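Local coordinates for protein trans-4-hydroxy-L-proline dehydratase (PDB 6VXC) that catalyses the radical dehydration of trans-4-hydroxy-L-proline to (S)-1-pyrroline-5-carboxylate, as a glycyl radical enzyme of anaerobic hydroxyproline degradation, at residues A[197-202]-A[550-555]; A[201-206]-A[216-221]. All blocks are in the same frame, centred on the assembly; numbering follows the deposited sequence.

Contact 1 of 2, residues A[197-202]-A[550-555]; sequences KDIEAR and DCIEKG
Arg202 reaches from helix 192-205 to Ile552 and its neighbours at the C-terminal end of the short helix 551-554. Its CB heads toward the other segment. Arg202 CG lies 3.9 Å from Ile552 CG2, and CD runs on past the carbonyl oxygen of Ile552. Bends at chi2 (-68°) and chi3 (-71°) then bring NE to that oxygen: Arg202 NE donates to Ile552 O at 3.2 Å, with an N-H...O angle of 150° and the oxygen close to the guanidinium plane. At the tip, Arg202 NH2 comes within 3.0 Å of Glu553 O, while NH1 turns back to a salt bridge with Glu205, three residues further along the chain. Helix 551-554 ends here in a Schellman motif, with Gly555 as the C-prime residue at positive phi, a conformation glycine adopts easily. Gly555 N and Arg202 NE grip Ile552 O from opposite faces of its carbonyl plane. Arginine suits the place because its long aliphatic stem packs on isoleucine before its NE donates to a carbonyl at the helix end, where the dipole may favour a cation. Alongside, the branched Ile199 and Ile552 cross at about a right angle, CG1 of Ile199 standing 3.8 Å from CD1 of Ile552.

Contact 2 of 2, residues A[201-206]-A[216-221]; sequences ARLKEL and NKKADL
An antiparallel helix pair, helix 192-205 followed by helix 214-248, packs here at the end where the chain turns back, through Leu203 and Leu206 on one side and Lys217, Lys218 and Leu221 on the other. The axes of helix 201-205 and helix 216-221 approach to 10.1 Å with 159° between their directions. Leu203 and Leu221 lie alongside, pointing opposite ways, with Leu203 CD2 3.6 Å from Leu221 CB. Leu203 CD2 also lies 3.8 Å from Lys218 CG, one methyl fitting between the two residues where the leucine runs crosswise to the lysine stem. Lys218 sets CG anti to its backbone N (chi1 -173°); this turn, with the chain extended through chi3, lays CB and CG alongside Leu206 and Leu203 as an apolar surface. Leu206, near the end of the segment, straddles the two lysines: Leu206 CD1 is 3.7 Å from Lys218 CB, and Leu206 CD2 is 4.0 Å from Lys217 CB. Leucine suits this place, its forked end touching two neighbours at once. Lys217 starts toward the partner helix, then bends away, Lys217 CD passing 3.8 Å from Arg202 NH2. Its amino group forms salt bridges with Asp211 and Asp213 in the connection, which probably offset the nearby like charge of the arginine. Leu221, buried, also sets its CD1 4.0 Å from Arg202 CB. On another side of helix 214-248, Asp220 pairs with Arg560 and accepts from Asp557 N, linking the hairpin to the chain that follows helix 551-554.

Overall arrangement
From the N terminus, the chain runs through helix 192-205, turns, and returns along helix 214-248. Contact 2 closes this short loop, with only nine residues between its segments. Contact 1 starts from the same helix but closes a far longer one: 347 residues, more than half of them helical, pass before the chain comes back at 550-555. The smaller loop thus nests inside the larger. Their centres are about 7 Å apart, and Ala201 and Arg202 belong to both segment pairs. Helix 551-554 and the two-helix hairpin meet as a three-part cluster, with Lys217 CD lying 3.2 Å from Lys554 O. Both contacts lie away from the radical glycine and the probable active-site residues, toward the periphery of the chain.

Contact 1 of 2, residues A[197-202]-A[550-555]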
# COMPACT_ATOMS: atom_id res chain seq x y z
N LYS A 197 25.72 -1.01 -19.30
CA LYS A 197 26.91 -0.24 -19.65
C LYS A 197 27.25 0.76 -18.56
O LYS A 197 28.43 0.99 -18.26
CB LYS A 197 26.71 0.47 -20.99
CG LYS A 197 26.71 -0.46 -22.17
CD LYS A 197 26.60 0.30 -23.48
CE LYS A 197 26.95 -0.60 -24.65
NZ LYS A 197 26.55 0.00 -25.96
N ASP A 198 26.24 1.40 -17.99
CA ASP A 198 26.47 2.28 -16.85
C ASP A 198 27.12 1.52 -15.69
O ASP A 198 28.02 2.03 -15.03
CB ASP A 198 25.16 2.92 -16.38
CG ASP A 198 24.57 3.90 -17.40
OD1 ASP A 198 25.28 4.34 -18.33
OD2 ASP A 198 23.38 4.22 -17.26
N ILE A 199 26.64 0.31 -15.42
CA ILE A 199 27.17 -0.47 -14.30
C ILE A 199 28.61 -0.90 -14.58
O ILE A 199 29.48 -0.79 -13.71
CB ILE A 199 26.25 -1.68 -14.03
CG1 ILE A 199 24.90 -1.19 -13.45
CG2 ILE A 199 26.95 -2.72 -13.14
CD1 ILE A 199 23.75 -2.18 -13.64
N GLU A 200 28.89 -1.34 -15.80
CA GLU A 200 30.25 -1.73 -16.14
C GLU A 200 31.20 -0.54 -16.04
O GLU A 200 32.35 -0.70 -15.62
CB GLU A 200 30.26 -2.34 -17.54
CG GLU A 200 29.61 -3.72 -17.56
CD GLU A 200 29.38 -4.29 -18.95
OE1 GLU A 200 29.37 -3.52 -19.94
OE2 GLU A 200 29.25 -5.52 -19.05
N ALA A 201 30.74 0.65 -16.40
CA ALA A 201 31.56 1.84 -16.23
C ALA A 201 31.88 2.09 -14.75
O ALA A 201 33.01 2.43 -14.40
CB ALA A 201 30.88 3.05 -16.84
N ARG A 202 30.88 1.92 -13.87
CA ARG A 202 31.13 2.08 -12.44
C ARG A 202 32.13 1.04 -11.94
O ARG A 202 33.03 1.35 -11.17
CB ARG A 202 29.82 1.96 -11.65
CG ARG A 202 28.95 3.20 -11.66
CD ARG A 202 29.57 4.38 -10.88
NE ARG A 202 29.57 4.16 -9.44
CZ ARG A 202 30.65 4.14 -8.67
NH1 ARG A 202 31.85 4.33 -9.19
NH2 ARG A 202 30.54 3.93 -7.37
N ASP A 550 20.10 6.74 -7.19
CA ASP A 550 21.43 6.67 -6.81
C ASP A 550 22.07 5.32 -6.63
O ASP A 550 23.23 5.31 -6.41
CB ASP A 550 22.05 7.91 -6.16
CG ASP A 550 21.31 9.19 -6.49
OD1 ASP A 550 20.92 9.43 -7.60
OD2 ASP A 550 21.13 9.95 -5.58
N CYS A 551 21.36 4.21 -6.89
CA CYS A 551 22.00 2.96 -6.51
C CYS A 551 23.24 2.68 -7.35
O CYS A 551 24.29 2.32 -6.82
CB CYS A 551 21.00 1.80 -6.60
SG CYS A 551 19.58 1.95 -5.47
N ILE A 552 23.14 2.86 -8.68
CA ILE A 552 24.28 2.59 -9.55
C ILE A 552 25.44 3.54 -9.23
O ILE A 552 26.58 3.11 -9.01
CB ILE A 552 23.87 2.66 -11.04
CG1 ILE A 552 22.95 1.48 -11.40
CG2 ILE A 552 25.08 2.73 -11.96
CD1 ILE A 552 22.34 1.55 -12.80
N GLU A 553 25.14 4.84 -9.16
CA GLU A 553 26.18 5.83 -8.86
C GLU A 553 26.85 5.56 -7.52
O GLU A 553 28.07 5.68 -7.39
CB GLU A 553 25.57 7.23 -8.91
CG GLU A 553 26.49 8.36 -8.51
CD GLU A 553 25.80 9.73 -8.59
OE1 GLU A 553 24.66 9.81 -9.09
OE2 GLU A 553 26.40 10.73 -8.13
N LYS A 554 26.05 5.22 -6.49
CA LYS A 554 26.61 4.93 -5.17
C LYS A 554 27.28 3.57 -5.10
O LYS A 554 28.08 3.34 -4.19
CB LYS A 554 25.51 4.95 -4.11
CG LYS A 554 24.92 6.30 -3.75
CD LYS A 554 23.87 6.09 -2.67
CE LYS A 554 23.26 7.38 -2.18
NZ LYS A 554 22.30 7.08 -1.06
N GLY A 555 27.00 2.68 -6.05
CA GLY A 555 27.37 1.29 -5.93
C GLY A 555 26.79 0.66 -4.68
O GLY A 555 27.50 -0.04 -3.95

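Contact 2 of 2, residues A[201-206]-A[216-221]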
# COMPACT_ATOMS: atom_id res chain seq x y z
N ALA A 201 30.74 0.65 -16.40
CA ALA A 201 31.56 1.84 -16.23
C ALA A 201 31.88 2.09 -14.75
O ALA A 201 33.01 2.43 -14.40
CB ALA A 201 30.88 3.05 -16.84
N ARG A 202 30.88 1.92 -13.87
CA ARG A 202 31.13 2.08 -12.44
C ARG A 202 32.13 1.04 -11.94
O ARG A 202 33.03 1.35 -11.17
CB ARG A 202 29.82 1.96 -11.65
CG ARG A 202 28.95 3.20 -11.66
CD ARG A 202 29.57 4.38 -10.88
NE ARG A 202 29.57 4.16 -9.44
CZ ARG A 202 30.65 4.14 -8.67
NH1 ARG A 202 31.85 4.33 -9.19
NH2 ARG A 202 30.54 3.93 -7.37
N LEU A 203 31.96 -0.22 -12.36
CA LEU A 203 32.88 -1.27 -11.93
C LEU A 203 34.32 -0.95 -12.30
O LEU A 203 35.25 -1.22 -11.53
CB LEU A 203 32.45 -2.62 -12.51
CG LEU A 203 31.28 -3.31 -11.78
CD1 LEU A 203 30.71 -4.48 -12.58
CD2 LEU A 203 31.72 -3.76 -10.40
N LYS A 204 34.54 -0.36 -13.48
CA LYS A 204 35.90 -0.08 -13.92
C LYS A 204 36.54 1.04 -13.12
O LYS A 204 37.77 1.13 -13.10
CB LYS A 204 35.90 0.26 -15.41
CG LYS A 204 35.61 -0.93 -16.29
CD LYS A 204 35.63 -0.57 -17.77
CE LYS A 204 35.05 -1.71 -18.60
NZ LYS A 204 34.44 -1.29 -19.90
N GLU A 205 35.76 1.88 -12.45
CA GLU A 205 36.36 3.00 -11.75
C GLU A 205 36.47 2.79 -10.25
O GLU A 205 36.96 3.68 -9.55
CB GLU A 205 35.58 4.28 -12.08
CG GLU A 205 34.16 4.26 -11.69
CD GLU A 205 33.41 5.48 -12.23
OE1 GLU A 205 34.04 6.33 -12.89
OE2 GLU A 205 32.19 5.58 -11.98
N LEU A 206 36.08 1.63 -9.75
CA LEU A 206 36.28 1.32 -8.33
C LEU A 206 37.76 1.38 -7.97
O LEU A 206 38.61 0.83 -8.68
CB LEU A 206 35.71 -0.06 -8.01
CG LEU A 206 34.20 -0.20 -8.18
CD1 LEU A 206 33.74 -1.60 -7.82
CD2 LEU A 206 33.46 0.84 -7.33
N ASN A 216 32.32 -3.94 -1.28
CA ASN A 216 30.87 -3.98 -1.16
C ASN A 216 30.21 -3.38 -2.39
O ASN A 216 29.17 -3.87 -2.84
CB ASN A 216 30.41 -3.23 0.10
CG ASN A 216 30.96 -3.85 1.37
OD1 ASN A 216 31.08 -5.07 1.50
ND2 ASN A 216 31.30 -3.00 2.32
N LYS A 217 30.78 -2.31 -2.93
CA LYS A 217 30.24 -1.73 -4.15
C LYS A 217 30.30 -2.72 -5.30
O LYS A 217 29.33 -2.86 -6.06
CB LYS A 217 31.00 -0.46 -4.51
CG LYS A 217 30.97 0.64 -3.46
CD LYS A 217 30.99 1.99 -4.13
CE LYS A 217 32.02 2.95 -3.58
NZ LYS A 217 31.85 3.38 -2.18
N LYS A 218 31.43 -3.43 -5.43
CA LYS A 218 31.60 -4.38 -6.53
C LYS A 218 30.57 -5.50 -6.47
O LYS A 218 29.99 -5.87 -7.50
CB LYS A 218 33.01 -4.96 -6.50
CG LYS A 218 33.36 -5.83 -7.70
CD LYS A 218 34.70 -6.55 -7.50
CE LYS A 218 35.06 -7.44 -8.68
NZ LYS A 218 35.55 -6.62 -9.82
N ALA A 219 30.33 -6.05 -5.28
CA ALA A 219 29.36 -7.13 -5.12
C ALA A 219 27.96 -6.67 -5.54
O ALA A 219 27.25 -7.37 -6.27
CB ALA A 219 29.37 -7.63 -3.68
N ASP A 220 27.55 -5.47 -5.10
CA ASP A 220 26.23 -4.95 -5.49
C ASP A 220 26.16 -4.64 -6.99
O ASP A 220 25.16 -4.94 -7.63
CB ASP A 220 25.89 -3.68 -4.69
CG ASP A 220 25.35 -3.97 -3.29
OD1 ASP A 220 24.99 -5.13 -2.99
OD2 ASP A 220 25.29 -3.01 -2.48
N LEU A 221 27.21 -4.03 -7.55
CA LEU A 221 27.21 -3.68 -8.97
C LEU A 221 27.24 -4.93 -9.85
O LEU A 221 26.55 -5.00 -10.87
CB LEU A 221 28.40 -2.77 -9.27
CG LEU A 221 28.26 -1.35 -8.71
CD1 LEU A 221 29.59 -0.67 -8.59
CD2 LEU A 221 27.33 -0.50 -9.58